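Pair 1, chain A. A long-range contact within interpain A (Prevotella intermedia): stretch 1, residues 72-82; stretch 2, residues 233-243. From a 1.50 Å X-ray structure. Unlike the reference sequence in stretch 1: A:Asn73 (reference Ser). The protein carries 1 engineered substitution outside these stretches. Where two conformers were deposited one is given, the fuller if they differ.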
# COMPACT_ATOMS: atom_id res chain seq x y z
N LEU A 72 -22.87 -6.77 -6.42
CA LEU A 72 -21.43 -6.84 -6.27
C LEU A 72 -21.04 -8.22 -5.75
O LEU A 72 -21.76 -8.82 -4.95
CB LEU A 72 -20.88 -5.73 -5.35
CG LEU A 72 -20.98 -4.30 -5.89
CD1 LEU A 72 -20.79 -3.29 -4.76
CD2 LEU A 72 -19.94 -4.06 -7.02
N ASN A 73 -19.91 -8.72 -6.22
CA ASN A 73 -19.51 -10.05 -5.78
C ASN A 73 -18.88 -10.04 -4.39
O ASN A 73 -18.34 -9.02 -3.94
CB ASN A 73 -18.62 -10.73 -6.80
CG ASN A 73 -17.29 -10.06 -6.96
OD1 ASN A 73 -16.64 -9.66 -5.98
ND2 ASN A 73 -16.84 -9.95 -8.19
N VAL A 74 -19.00 -11.19 -3.72
CA VAL A 74 -18.42 -11.41 -2.40
C VAL A 74 -17.65 -12.73 -2.52
O VAL A 74 -18.24 -13.78 -2.81
CB VAL A 74 -19.51 -11.54 -1.33
CG1 VAL A 74 -18.88 -11.84 0.00
CG2 VAL A 74 -20.29 -10.24 -1.24
N ILE A 75 -16.34 -12.65 -2.37
CA ILE A 75 -15.48 -13.82 -2.55
C ILE A 75 -14.79 -14.06 -1.23
O ILE A 75 -14.11 -13.15 -0.69
CB ILE A 75 -14.45 -13.55 -3.67
CG1 ILE A 75 -15.16 -13.31 -5.01
CG2 ILE A 75 -13.48 -14.72 -3.79
CD1 ILE A 75 -14.21 -12.79 -6.08
N LYS A 76 -14.93 -15.28 -0.72
CA LYS A 76 -14.37 -15.68 0.58
C LYS A 76 -13.32 -16.77 0.33
O LYS A 76 -13.48 -17.57 -0.61
CB LYS A 76 -15.48 -16.21 1.49
CG LYS A 76 -16.50 -15.14 1.85
CD LYS A 76 -17.37 -15.60 2.97
CE LYS A 76 -18.47 -14.62 3.26
NZ LYS A 76 -19.29 -14.98 4.46
N PRO A 77 -12.26 -16.80 1.15
CA PRO A 77 -11.21 -17.80 0.96
C PRO A 77 -11.73 -19.21 1.26
O PRO A 77 -12.34 -19.43 2.33
CB PRO A 77 -10.15 -17.39 1.99
CG PRO A 77 -10.91 -16.62 3.04
CD PRO A 77 -11.97 -15.90 2.28
N ASP A 78 -11.49 -20.15 0.36
CA ASP A 78 -11.91 -21.54 0.55
C ASP A 78 -10.94 -22.22 1.51
O ASP A 78 -9.79 -22.39 1.16
CB ASP A 78 -11.87 -22.23 -0.82
CG ASP A 78 -12.37 -23.67 -0.78
OD1 ASP A 78 -12.65 -24.21 -1.87
OD2 ASP A 78 -12.49 -24.27 0.31
N PRO A 79 -11.40 -22.59 2.72
CA PRO A 79 -10.45 -23.17 3.67
C PRO A 79 -9.93 -24.55 3.30
O PRO A 79 -9.05 -25.07 3.98
CB PRO A 79 -11.25 -23.20 4.99
CG PRO A 79 -12.65 -23.24 4.58
CD PRO A 79 -12.76 -22.51 3.29
N SER A 80 -10.47 -25.15 2.23
CA SER A 80 -9.92 -26.40 1.71
C SER A 80 -8.73 -26.15 0.78
O SER A 80 -8.00 -27.08 0.46
CB SER A 80 -11.01 -27.22 0.98
OG SER A 80 -11.26 -26.71 -0.33
N LYS A 81 -8.55 -24.89 0.36
CA LYS A 81 -7.48 -24.48 -0.56
C LYS A 81 -6.42 -23.57 0.08
O LYS A 81 -5.26 -23.55 -0.39
CB LYS A 81 -8.08 -23.72 -1.77
CG LYS A 81 -8.90 -24.55 -2.78
CD LYS A 81 -9.14 -23.75 -4.12
CE LYS A 81 -10.38 -22.82 -4.07
NZ LYS A 81 -10.40 -21.64 -5.04
N TYR A 82 -6.81 -22.81 1.10
CA TYR A 82 -5.94 -21.76 1.70
C TYR A 82 -6.07 -21.76 3.20
O TYR A 82 -6.99 -22.40 3.74
CB TYR A 82 -6.43 -20.38 1.26
CG TYR A 82 -6.76 -20.26 -0.20
CD1 TYR A 82 -5.76 -20.32 -1.15
CD2 TYR A 82 -8.06 -20.07 -0.61
CE1 TYR A 82 -6.07 -20.20 -2.52
CE2 TYR A 82 -8.38 -19.94 -1.94
CZ TYR A 82 -7.40 -20.01 -2.88
OH TYR A 82 -7.79 -19.87 -4.20
N THR A 233 -9.96 -12.39 -13.78
CA THR A 233 -11.31 -12.29 -13.21
C THR A 233 -11.18 -12.02 -11.71
O THR A 233 -10.10 -12.25 -11.10
CB THR A 233 -12.12 -13.56 -13.39
OG1 THR A 233 -11.49 -14.60 -12.62
CG2 THR A 233 -12.20 -13.98 -14.87
N ASP A 234 -12.27 -11.58 -11.08
CA ASP A 234 -12.23 -11.30 -9.64
C ASP A 234 -11.84 -12.55 -8.87
O ASP A 234 -11.06 -12.47 -7.92
CB ASP A 234 -13.62 -10.83 -9.18
CG ASP A 234 -14.02 -9.52 -9.82
OD1 ASP A 234 -13.11 -8.72 -10.13
OD2 ASP A 234 -15.25 -9.28 -9.97
N GLU A 235 -12.39 -13.70 -9.26
CA GLU A 235 -12.07 -14.95 -8.56
C GLU A 235 -10.59 -15.31 -8.73
O GLU A 235 -9.92 -15.77 -7.79
CB GLU A 235 -12.99 -16.08 -9.04
CG GLU A 235 -14.48 -15.82 -8.74
CD GLU A 235 -15.14 -14.68 -9.62
OE1 GLU A 235 -14.67 -14.34 -10.75
OE2 GLU A 235 -16.19 -14.12 -9.18
N GLN A 236 -10.05 -15.11 -9.94
CA GLN A 236 -8.64 -15.44 -10.17
C GLN A 236 -7.74 -14.52 -9.36
O GLN A 236 -6.75 -14.97 -8.77
CB GLN A 236 -8.33 -15.28 -11.65
CG GLN A 236 -8.95 -16.37 -12.49
CD GLN A 236 -8.97 -16.05 -13.98
OE1 GLN A 236 -8.63 -14.94 -14.40
NE2 GLN A 236 -9.44 -17.00 -14.77
N TRP A 237 -8.07 -13.22 -9.35
CA TRP A 237 -7.27 -12.24 -8.60
C TRP A 237 -7.31 -12.53 -7.08
O TRP A 237 -6.25 -12.54 -6.43
CB TRP A 237 -7.85 -10.86 -8.88
CG TRP A 237 -7.06 -9.71 -8.38
CD1 TRP A 237 -7.38 -8.89 -7.34
CD2 TRP A 237 -5.81 -9.23 -8.91
NE1 TRP A 237 -6.43 -7.91 -7.19
CE2 TRP A 237 -5.46 -8.08 -8.15
CE3 TRP A 237 -4.99 -9.62 -9.97
CZ2 TRP A 237 -4.30 -7.34 -8.41
CZ3 TRP A 237 -3.85 -8.88 -10.23
CH2 TRP A 237 -3.52 -7.76 -9.45
N MET A 238 -8.49 -12.82 -6.53
CA MET A 238 -8.56 -13.05 -5.10
C MET A 238 -7.86 -14.35 -4.76
O MET A 238 -7.23 -14.45 -3.72
CB MET A 238 -10.00 -13.07 -4.60
CG MET A 238 -10.68 -11.72 -4.66
SD MET A 238 -9.74 -10.34 -4.01
CE MET A 238 -9.43 -10.81 -2.30
N ASP A 239 -7.87 -15.34 -5.65
CA ASP A 239 -7.10 -16.57 -5.35
C ASP A 239 -5.59 -16.31 -5.26
O ASP A 239 -4.90 -16.94 -4.44
CB ASP A 239 -7.44 -17.66 -6.36
CG ASP A 239 -8.77 -18.37 -6.03
OD1 ASP A 239 -9.24 -19.17 -6.88
OD2 ASP A 239 -9.36 -18.13 -4.93
N ILE A 240 -5.07 -15.39 -6.07
CA ILE A 240 -3.67 -15.01 -5.94
C ILE A 240 -3.44 -14.38 -4.57
O ILE A 240 -2.47 -14.73 -3.88
CB ILE A 240 -3.23 -14.03 -7.06
CG1 ILE A 240 -3.27 -14.76 -8.41
CG2 ILE A 240 -1.84 -13.49 -6.77
CD1 ILE A 240 -3.12 -13.83 -9.59
N VAL A 241 -4.29 -13.44 -4.18
CA VAL A 241 -4.16 -12.82 -2.86
C VAL A 241 -4.19 -13.87 -1.74
O VAL A 241 -3.28 -13.89 -0.87
CB VAL A 241 -5.24 -11.75 -2.63
CG1 VAL A 241 -5.16 -11.20 -1.19
CG2 VAL A 241 -5.07 -10.59 -3.67
N PHE A 242 -5.19 -14.74 -1.74
CA PHE A 242 -5.27 -15.75 -0.66
C PHE A 242 -4.09 -16.70 -0.65
O PHE A 242 -3.58 -17.05 0.42
CB PHE A 242 -6.57 -16.55 -0.72
CG PHE A 242 -7.82 -15.71 -0.66
CD1 PHE A 242 -7.92 -14.59 0.18
CD2 PHE A 242 -8.91 -16.07 -1.46
CE1 PHE A 242 -9.12 -13.83 0.22
CE2 PHE A 242 -10.10 -15.34 -1.43
CZ PHE A 242 -10.22 -14.22 -0.59
N SER A 243 -3.66 -17.14 -1.83
CA SER A 243 -2.54 -18.06 -1.92
C SER A 243 -1.24 -17.41 -1.41
O SER A 243 -0.44 -18.05 -0.66
CB SER A 243 -2.42 -18.67 -3.31
OG SER A 243 -2.07 -17.70 -4.27
O HOH W 1 -11.33 -19.17 -2.40

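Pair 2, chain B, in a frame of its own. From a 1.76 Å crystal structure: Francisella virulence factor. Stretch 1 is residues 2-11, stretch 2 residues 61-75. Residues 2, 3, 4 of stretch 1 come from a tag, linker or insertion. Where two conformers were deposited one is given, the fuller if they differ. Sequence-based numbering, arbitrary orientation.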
# COMPACT_ATOMS: atom_id res chain seq x y z
N SER B 2 -4.06 4.57 19.52
CA SER B 2 -5.21 3.69 19.44
C SER B 2 -5.23 2.96 18.10
O SER B 2 -4.72 3.45 17.09
CB SER B 2 -6.51 4.49 19.61
OG SER B 2 -6.44 5.39 20.70
N HIS B 3 -5.81 1.76 18.11
CA HIS B 3 -6.01 1.04 16.86
C HIS B 3 -6.98 1.81 15.98
O HIS B 3 -8.00 2.33 16.46
CB HIS B 3 -6.57 -0.37 17.09
CG HIS B 3 -6.80 -1.12 15.80
ND1 HIS B 3 -7.93 -0.97 15.04
CD2 HIS B 3 -6.00 -1.98 15.13
CE1 HIS B 3 -7.83 -1.71 13.95
NE2 HIS B 3 -6.67 -2.34 13.98
N MSE B 4 -6.66 1.91 14.70
CA MSE B 4 -7.63 2.39 13.74
C MSE B 4 -7.67 1.58 12.46
O MSE B 4 -6.69 0.93 12.08
CB MSE B 4 -7.40 3.86 13.41
CG MSE B 4 -7.36 4.67 14.67
SE MSE B 4 -9.17 5.16 15.13
CE MSE B 4 -9.97 3.52 15.86
N GLU B 5 -8.83 1.62 11.82
CA GLU B 5 -9.08 0.79 10.65
C GLU B 5 -8.17 1.18 9.50
O GLU B 5 -7.99 2.36 9.21
CB GLU B 5 -10.54 0.93 10.23
CG GLU B 5 -10.93 0.08 9.03
CD GLU B 5 -12.39 0.27 8.65
OE1 GLU B 5 -12.96 1.32 9.01
OE2 GLU B 5 -12.96 -0.64 8.00
N THR B 6 -7.57 0.18 8.85
CA THR B 6 -6.79 0.39 7.64
C THR B 6 -7.61 -0.13 6.46
O THR B 6 -7.89 -1.33 6.37
CB THR B 6 -5.44 -0.32 7.71
OG1 THR B 6 -4.70 0.22 8.82
CG2 THR B 6 -4.65 -0.11 6.41
N LYS B 7 -7.99 0.78 5.56
CA LYS B 7 -8.78 0.47 4.37
C LYS B 7 -7.83 0.22 3.20
O LYS B 7 -6.76 0.80 3.13
CB LYS B 7 -9.70 1.64 4.01
CG LYS B 7 -10.75 1.98 5.06
CD LYS B 7 -10.97 3.48 5.12
CE LYS B 7 -9.73 4.19 5.67
NZ LYS B 7 -9.55 4.07 7.15
N GLY B 8 -8.23 -0.64 2.28
CA GLY B 8 -7.40 -0.86 1.10
C GLY B 8 -8.23 -1.13 -0.13
O GLY B 8 -9.32 -1.70 -0.06
N VAL B 9 -7.69 -0.73 -1.29
CA VAL B 9 -8.31 -1.02 -2.58
C VAL B 9 -7.21 -1.51 -3.52
O VAL B 9 -6.05 -1.11 -3.40
CB VAL B 9 -9.04 0.20 -3.19
CG1 VAL B 9 -10.23 0.62 -2.33
CG2 VAL B 9 -8.10 1.36 -3.40
N TYR B 10 -7.58 -2.40 -4.43
CA TYR B 10 -6.68 -2.84 -5.48
C TYR B 10 -7.27 -2.41 -6.81
O TYR B 10 -8.45 -2.65 -7.08
CB TYR B 10 -6.48 -4.36 -5.46
CG TYR B 10 -5.58 -4.80 -6.58
CD1 TYR B 10 -4.22 -4.57 -6.50
CD2 TYR B 10 -6.08 -5.41 -7.71
CE1 TYR B 10 -3.38 -4.95 -7.52
CE2 TYR B 10 -5.25 -5.80 -8.73
CZ TYR B 10 -3.90 -5.55 -8.63
OH TYR B 10 -3.03 -5.92 -9.64
N LEU B 11 -6.45 -1.75 -7.63
CA LEU B 11 -6.93 -1.09 -8.85
C LEU B 11 -6.22 -1.73 -10.02
O LEU B 11 -5.09 -1.34 -10.35
CB LEU B 11 -6.64 0.41 -8.80
CG LEU B 11 -7.00 1.15 -7.50
CD1 LEU B 11 -6.54 2.60 -7.57
CD2 LEU B 11 -8.50 1.07 -7.22
N ASP B 61 3.90 1.49 8.33
CA ASP B 61 4.03 0.03 8.34
C ASP B 61 2.66 -0.66 8.34
O ASP B 61 2.48 -1.69 7.68
CB ASP B 61 4.83 -0.41 9.56
CG ASP B 61 5.34 -1.83 9.41
OD1 ASP B 61 6.19 -2.05 8.51
OD2 ASP B 61 4.86 -2.72 10.14
N LYS B 62 1.71 -0.11 9.09
CA LYS B 62 0.35 -0.64 9.10
C LYS B 62 -0.23 -0.63 7.69
O LYS B 62 -0.81 -1.62 7.23
CB LYS B 62 -0.52 0.20 10.04
CG LYS B 62 -1.98 -0.23 10.16
CD LYS B 62 -2.23 -1.02 11.44
CE LYS B 62 -3.61 -1.67 11.43
NZ LYS B 62 -4.74 -0.68 11.45
N ASN B 63 -0.08 0.50 6.99
CA ASN B 63 -0.52 0.57 5.60
C ASN B 63 0.20 -0.46 4.74
O ASN B 63 -0.41 -1.09 3.85
CB ASN B 63 -0.27 1.97 5.03
CG ASN B 63 -1.24 3.00 5.58
OD1 ASN B 63 -2.35 2.64 5.96
ND2 ASN B 63 -0.87 4.28 5.51
N LEU B 64 1.49 -0.65 4.97
CA LEU B 64 2.26 -1.55 4.11
C LEU B 64 1.84 -3.00 4.31
O LEU B 64 1.72 -3.75 3.33
CB LEU B 64 3.76 -1.39 4.39
CG LEU B 64 4.69 -2.36 3.66
CD1 LEU B 64 4.53 -2.23 2.15
CD2 LEU B 64 6.13 -2.12 4.10
N LYS B 65 1.61 -3.42 5.56
CA LYS B 65 1.23 -4.82 5.77
C LYS B 65 -0.11 -5.12 5.12
O LYS B 65 -0.28 -6.20 4.53
CB LYS B 65 1.22 -5.16 7.26
CG LYS B 65 2.64 -5.08 7.83
CD LYS B 65 3.12 -6.39 8.41
CE LYS B 65 4.66 -6.49 8.30
NZ LYS B 65 5.19 -7.87 8.49
N GLU B 66 -1.06 -4.18 5.18
CA GLU B 66 -2.32 -4.40 4.47
C GLU B 66 -2.10 -4.41 2.96
O GLU B 66 -2.71 -5.20 2.24
CB GLU B 66 -3.35 -3.34 4.88
CG GLU B 66 -4.74 -3.54 4.29
CD GLU B 66 -5.37 -4.86 4.72
OE1 GLU B 66 -5.06 -5.34 5.82
OE2 GLU B 66 -6.18 -5.41 3.93
N ALA B 67 -1.22 -3.54 2.47
CA ALA B 67 -0.99 -3.49 1.02
C ALA B 67 -0.37 -4.79 0.52
O ALA B 67 -0.70 -5.25 -0.58
CB ALA B 67 -0.11 -2.29 0.68
N ILE B 68 0.54 -5.38 1.31
CA ILE B 68 1.17 -6.64 0.90
C ILE B 68 0.12 -7.73 0.81
O ILE B 68 0.06 -8.48 -0.18
CB ILE B 68 2.29 -7.01 1.88
CG1 ILE B 68 3.47 -6.06 1.74
CG2 ILE B 68 2.73 -8.47 1.68
CD1 ILE B 68 4.41 -6.11 2.92
N LYS B 69 -0.72 -7.83 1.83
CA LYS B 69 -1.78 -8.83 1.85
C LYS B 69 -2.72 -8.65 0.66
O LYS B 69 -3.07 -9.62 -0.01
CB LYS B 69 -2.53 -8.73 3.17
CG LYS B 69 -3.58 -9.79 3.39
CD LYS B 69 -4.09 -9.66 4.82
CE LYS B 69 -5.14 -10.73 5.12
NZ LYS B 69 -6.42 -10.42 4.44
N LEU B 70 -3.09 -7.40 0.36
CA LEU B 70 -4.06 -7.19 -0.71
C LEU B 70 -3.44 -7.44 -2.07
O LEU B 70 -4.04 -8.08 -2.94
CB LEU B 70 -4.64 -5.77 -0.61
CG LEU B 70 -5.85 -5.36 -1.44
CD1 LEU B 70 -7.03 -6.31 -1.26
CD2 LEU B 70 -6.26 -3.94 -1.02
N ALA B 71 -2.20 -6.98 -2.28
CA ALA B 71 -1.55 -7.23 -3.56
C ALA B 71 -1.36 -8.72 -3.80
O ALA B 71 -1.58 -9.21 -4.92
CB ALA B 71 -0.22 -6.49 -3.63
N ALA B 72 -1.00 -9.47 -2.76
CA ALA B 72 -0.84 -10.92 -2.88
C ALA B 72 -2.16 -11.59 -3.21
O ALA B 72 -2.21 -12.56 -3.98
CB ALA B 72 -0.27 -11.49 -1.59
N GLN B 73 -3.26 -11.10 -2.63
CA GLN B 73 -4.56 -11.67 -2.94
C GLN B 73 -4.88 -11.54 -4.42
O GLN B 73 -5.62 -12.36 -4.97
CB GLN B 73 -5.64 -11.01 -2.09
CG GLN B 73 -5.68 -11.59 -0.69
CD GLN B 73 -6.54 -10.80 0.27
OE1 GLN B 73 -6.69 -11.20 1.43
NE2 GLN B 73 -7.09 -9.68 -0.19
N HIS B 74 -4.32 -10.53 -5.09
CA HIS B 74 -4.55 -10.30 -6.50
C HIS B 74 -3.39 -10.75 -7.38
O HIS B 74 -3.35 -10.40 -8.56
CB HIS B 74 -4.88 -8.83 -6.73
CG HIS B 74 -6.14 -8.42 -6.06
ND1 HIS B 74 -7.36 -8.47 -6.69
CD2 HIS B 74 -6.39 -8.00 -4.80
CE1 HIS B 74 -8.31 -8.08 -5.85
NE2 HIS B 74 -7.74 -7.79 -4.69
N GLY B 75 -2.47 -11.54 -6.83
CA GLY B 75 -1.48 -12.22 -7.64
C GLY B 75 -0.12 -11.57 -7.74
O GLY B 75 0.71 -12.03 -8.53
O HOH W 2 -4.03 0.83 13.79

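Pair 1 and pair 2 share one arrangement: an extended segment lies along a helix. Fourteen central residues superpose with an RMSD of 0.9 Å over N, CA and C. In pair 1 the segment has no regular strand; in pair 2 it runs into a strand, whose N-to-C direction makes 36° with that of the helix. The buried areas are similar, 531 Å² and 505 Å².

A:Asn73 matches B:Met4, a selenomethionine from the expression tag. A:Asp234 matches B:Lys62. In pair 1 the side chains meet: A:Asn73 ND2 donates to A:Asp234 OD2 in a very short hydrogen bond of 2.5 Å. In pair 2 the lysine reaches the segment instead. B:Lys62 NZ donates to B:Thr6 OG1 at 2.8 Å. A water accepts from B:Met4 N at 3.0 Å and from B:Lys62 NZ at 2.9 Å, and so bridges the two.

A:Ile75 matches B:Thr6, and their side-chain centres fall 0.4 Å apart. Both point toward the helix. The isoleucine makes an apolar contact, CG2 to A:Met238 CB at 3.9 Å. Its CD1 lies 3.7 Å from A:Asp234 CB. The threonine combines two kinds of contact. Its OG1 takes the lysine bond, while its CG2 lies 3.8 Å from CB of B:Glu66, the counterpart of A:Met238. B:Thr6 CG2 also lies 3.6 Å from OD1 of B:Asn63, which matches A:Glu235.

A:Pro77 matches B:Gly8, and A:Phe242 matches B:Leu70. In pair 1 the proline covers a face of the phenylalanine ring, with A:Pro77 CB 3.8 Å from the centroid of the A:Phe242 ring. In pair 2 the leucine packs against bare backbone: B:Leu70 CD2 is 3.5 Å from B:Gly8 C. An ideal CB on the glycine would be a tight 3.0 Å from B:Leu70 CD2.

A:Tyr82 matches B:Tyr10 in CA position, but the side-chain centres are 5.6 Å apart. The A:Tyr82 ring lies over A:Phe242 CB, which is 3.7 Å from the ring centroid. Its OH is 2.5 Å from A:Asp239 OD2. A:Lys81 NZ adds a salt bridge to A:Asp239 OD1 at 3.3 Å. At the position of A:Asp239, pair 2 has B:Ala67, which makes no contact with the segment. The B:Tyr10 ring forms an offset stack with B:His74, just past the helix, with centroids 4.3 Å apart and planes at 16°. B:Tyr10 CB also lies 4.2 Å from B:Leu70 CG.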